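Putative fructose-bisphosphate aldolase (Coccidioides immitis, PDB 3PM6) is a putative class II aldolase, a zinc-containing protein built on an eight-stranded parallel TIM barrel and assembled from two chains. Local coordinates at residues A[63-67]-A[97-101]. Residues are numbered along the deposited sequence; the frame is centred on the assembly and turned at random.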
ATOM      1  N   ILE A  63       7.359  -0.187   8.541  1.00 22.78           N
ATOM      2  CA  ILE A  63       8.622  -0.765   8.087  1.00 24.36           C
ATOM      3  C   ILE A  63       8.743  -2.210   8.656  1.00 26.78           C
ATOM      4  O   ILE A  63       9.028  -3.150   7.898  1.00 27.03           O
ATOM      5  CB  ILE A  63       9.799   0.108   8.511  1.00 23.76           C
ATOM      6  CG1 ILE A  63       9.707   1.486   7.840  1.00 22.60           C
ATOM      7  CG2 ILE A  63      11.120  -0.581   8.197  1.00 25.35           C
ATOM      8  CD1 ILE A  63      10.386   2.625   8.673  1.00 21.78           C
ATOM      9  N   GLN A  64       8.481  -2.378   9.966  1.00 28.40           N
ATOM     10  CA  GLN A  64       8.496  -3.705  10.630  1.00 30.81           C
ATOM     11  C   GLN A  64       7.652  -4.690   9.807  1.00 31.08           C
ATOM     12  O   GLN A  64       8.069  -5.808   9.561  1.00 32.23           O
ATOM     13  CB  GLN A  64       7.969  -3.612  12.089  1.00 30.83           C
ATOM     14  CG  GLN A  64       9.004  -3.109  13.123  1.00 34.89           C
ATOM     15  CD  GLN A  64       8.431  -2.412  14.405  1.00 38.87           C
ATOM     16  OE1 GLN A  64       7.266  -2.622  14.845  1.00 42.02           O
ATOM     17  NE2 GLN A  64       9.287  -1.589  15.023  1.00 38.38           N
ATOM     18  N   TYR A  65       6.488  -4.244   9.339  1.00 30.82           N
ATOM     19  CA  TYR A  65       5.538  -5.113   8.654  1.00 31.02           C
ATOM     20  C   TYR A  65       5.798  -5.339   7.148  1.00 31.34           C
ATOM     21  O   TYR A  65       5.728  -6.475   6.694  1.00 31.53           O
ATOM     22  CB  TYR A  65       4.106  -4.631   8.895  1.00 30.54           C
ATOM     23  CG  TYR A  65       3.038  -5.146   7.923  1.00 31.57           C
ATOM     24  CD1 TYR A  65       2.540  -6.455   8.018  1.00 32.83           C
ATOM     25  CD2 TYR A  65       2.501  -4.310   6.950  1.00 31.02           C
ATOM     26  CE1 TYR A  65       1.557  -6.909   7.163  1.00 33.62           C
ATOM     27  CE2 TYR A  65       1.495  -4.743   6.096  1.00 31.68           C
ATOM     28  CZ  TYR A  65       1.038  -6.038   6.199  1.00 33.26           C
ATOM     29  OH  TYR A  65       0.073  -6.482   5.332  1.00 34.90           O
ATOM     30  N   ALA A  66       6.081  -4.276   6.395  1.00 31.12           N
ATOM     31  CA  ALA A  66       6.131  -4.334   4.933  1.00 31.66           C
ATOM     32  C   ALA A  66       7.474  -3.891   4.360  1.00 32.39           C
ATOM     33  O   ALA A  66       7.577  -3.576   3.164  1.00 33.26           O
ATOM     34  CB  ALA A  66       5.000  -3.493   4.349  1.00 31.28           C
ATOM     35  N   ASP A  67       8.497  -3.869   5.210  1.00 32.53           N
ATOM     36  CA  ASP A  67       9.843  -3.433   4.827  1.00 32.88           C
ATOM     37  C   ASP A  67       9.779  -2.070   4.140  1.00 32.31           C
ATOM     38  O   ASP A  67       9.448  -1.087   4.789  1.00 31.85           O
ATOM     39  CB  ASP A  67      10.565  -4.506   4.005  1.00 33.39           C
ATOM     40  CG  ASP A  67      10.817  -5.776   4.809  1.00 35.12           C
ATOM     41  OD1 ASP A  67      11.382  -5.674   5.924  1.00 33.77           O
ATOM     42  OD2 ASP A  67      10.447  -6.875   4.330  1.00 36.67           O
ATOM     43  N   ILE A  97      15.745   2.085  14.557  1.00 25.05           N
ATOM     44  CA  ILE A  97      14.704   2.211  13.535  1.00 23.99           C
ATOM     45  C   ILE A  97      14.778   3.539  12.782  1.00 22.80           C
ATOM     46  O   ILE A  97      14.411   3.636  11.613  1.00 22.51           O
ATOM     47  CB  ILE A  97      13.310   2.026  14.151  1.00 24.61           C
ATOM     48  CG1 ILE A  97      13.017   0.528  14.280  1.00 26.96           C
ATOM     49  CG2 ILE A  97      12.253   2.593  13.240  1.00 22.85           C
ATOM     50  CD1 ILE A  97      13.718  -0.183  15.409  1.00 31.53           C
ATOM     51  N   ILE A  98      15.222   4.573  13.471  1.00 22.15           N
ATOM     52  CA  ILE A  98      15.314   5.899  12.869  1.00 21.39           C
ATOM     53  C   ILE A  98      16.391   5.856  11.766  1.00 21.98           C
ATOM     54  O   ILE A  98      16.158   6.275  10.627  1.00 22.18           O
ATOM     55  CB  ILE A  98      15.572   6.955  13.977  1.00 20.64           C
ATOM     56  CG1 ILE A  98      14.271   7.139  14.784  1.00 18.22           C
ATOM     57  CG2 ILE A  98      16.066   8.298  13.406  1.00 21.10           C
ATOM     58  CD1 ILE A  98      14.404   7.959  16.063  1.00 13.66           C
ATOM     59  N   LYS A  99      17.547   5.303  12.095  1.00 22.41           N
ATOM     60  CA  LYS A  99      18.638   5.200  11.125  1.00 23.76           C
ATOM     61  C   LYS A  99      18.204   4.307   9.977  1.00 24.09           C
ATOM     62  O   LYS A  99      18.486   4.609   8.835  1.00 23.60           O
ATOM     63  CB  LYS A  99      19.871   4.607  11.769  1.00 23.56           C
ATOM     64  CG  LYS A  99      20.399   5.413  12.866  1.00 25.06           C
ATOM     65  CD  LYS A  99      21.136   4.462  13.802  1.00 30.21           C
ATOM     66  CE  LYS A  99      21.840   5.248  14.843  1.00 31.73           C
ATOM     67  NZ  LYS A  99      22.784   6.159  14.166  1.00 32.18           N
ATOM     68  N   ARG A 100      17.489   3.226  10.283  1.00 24.49           N
ATOM     69  CA  ARG A 100      17.026   2.329   9.237  1.00 25.74           C
ATOM     70  C   ARG A 100      16.064   3.069   8.295  1.00 25.41           C
ATOM     71  O   ARG A 100      16.169   2.971   7.051  1.00 25.94           O
ATOM     72  CB  ARG A 100      16.366   1.093   9.841  1.00 26.02           C
ATOM     73  CG  ARG A 100      15.878   0.071   8.795  1.00 29.93           C
ATOM     74  CD  ARG A 100      14.925  -0.986   9.401  1.00 32.50           C
ATOM     75  NE  ARG A 100      14.411  -1.876   8.358  1.00 35.49           N
ATOM     76  CZ  ARG A 100      13.753  -3.015   8.581  1.00 38.10           C
ATOM     77  NH1 ARG A 100      13.343  -3.747   7.561  1.00 39.90           N
ATOM     78  NH2 ARG A 100      13.517  -3.437   9.821  1.00 40.90           N
ATOM     79  N   ALA A 101      15.143   3.831   8.876  1.00 23.86           N
ATOM     80  CA  ALA A 101      14.250   4.670   8.051  1.00 22.76           C
ATOM     81  C   ALA A 101      15.022   5.746   7.264  1.00 22.12           C
ATOM     82  O   ALA A 101      14.726   5.996   6.109  1.00 22.45           O
ATOM     83  CB  ALA A 101      13.161   5.301   8.904  1.00 21.73           C
TER
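R100 NH1 meets D67 OD1 at 3.2 Å in a salt bridge that joins the turn after helix 60-66 to helix 95-103. The hydrogen bond within it is weak: the angle at the hydrogen is only 122°. The carboxylate and guanidinium planes are turned 34° apart, and a single oxygen meets a single nitrogen. That oxygen lies at the edge of the guanidinium, near its plane. The arginine spans the gap because CG stands anti to the backbone N (chi1 -179°) and the chain stays extended from CG to NE. D67, the first residue with non-helical phi/psi, has positive phi, and its backbone N still makes a weak bond to I63 O.

One face of the guanidinium rests on I63, whose CG2 sits 3.5 Å above the plane, over its centre, while the two side chains run past each other in opposite directions. The other branch of I63 goes deeper: with CG1 anti to the carbonyl carbon, CD1 reaches A101 CB at 3.9 Å. F114 touches both of these residues, and A101 also packs on L89 of strand 85-92, which ties this apolar layer to the barrel wall. At the margin, Q64 NE2 approaches I97 CG1 loosely, at 4.4 Å.

The short helix that follows the second strand of the TIM barrel and the helix that follows the third are thus joined by a small apolar patch, made by I63 and A101, beneath an exposed ion pair. Bent geometry and solvent would probably make the charge attraction modest, leaving much of the cohesion to I63 against the guanidinium face and A101.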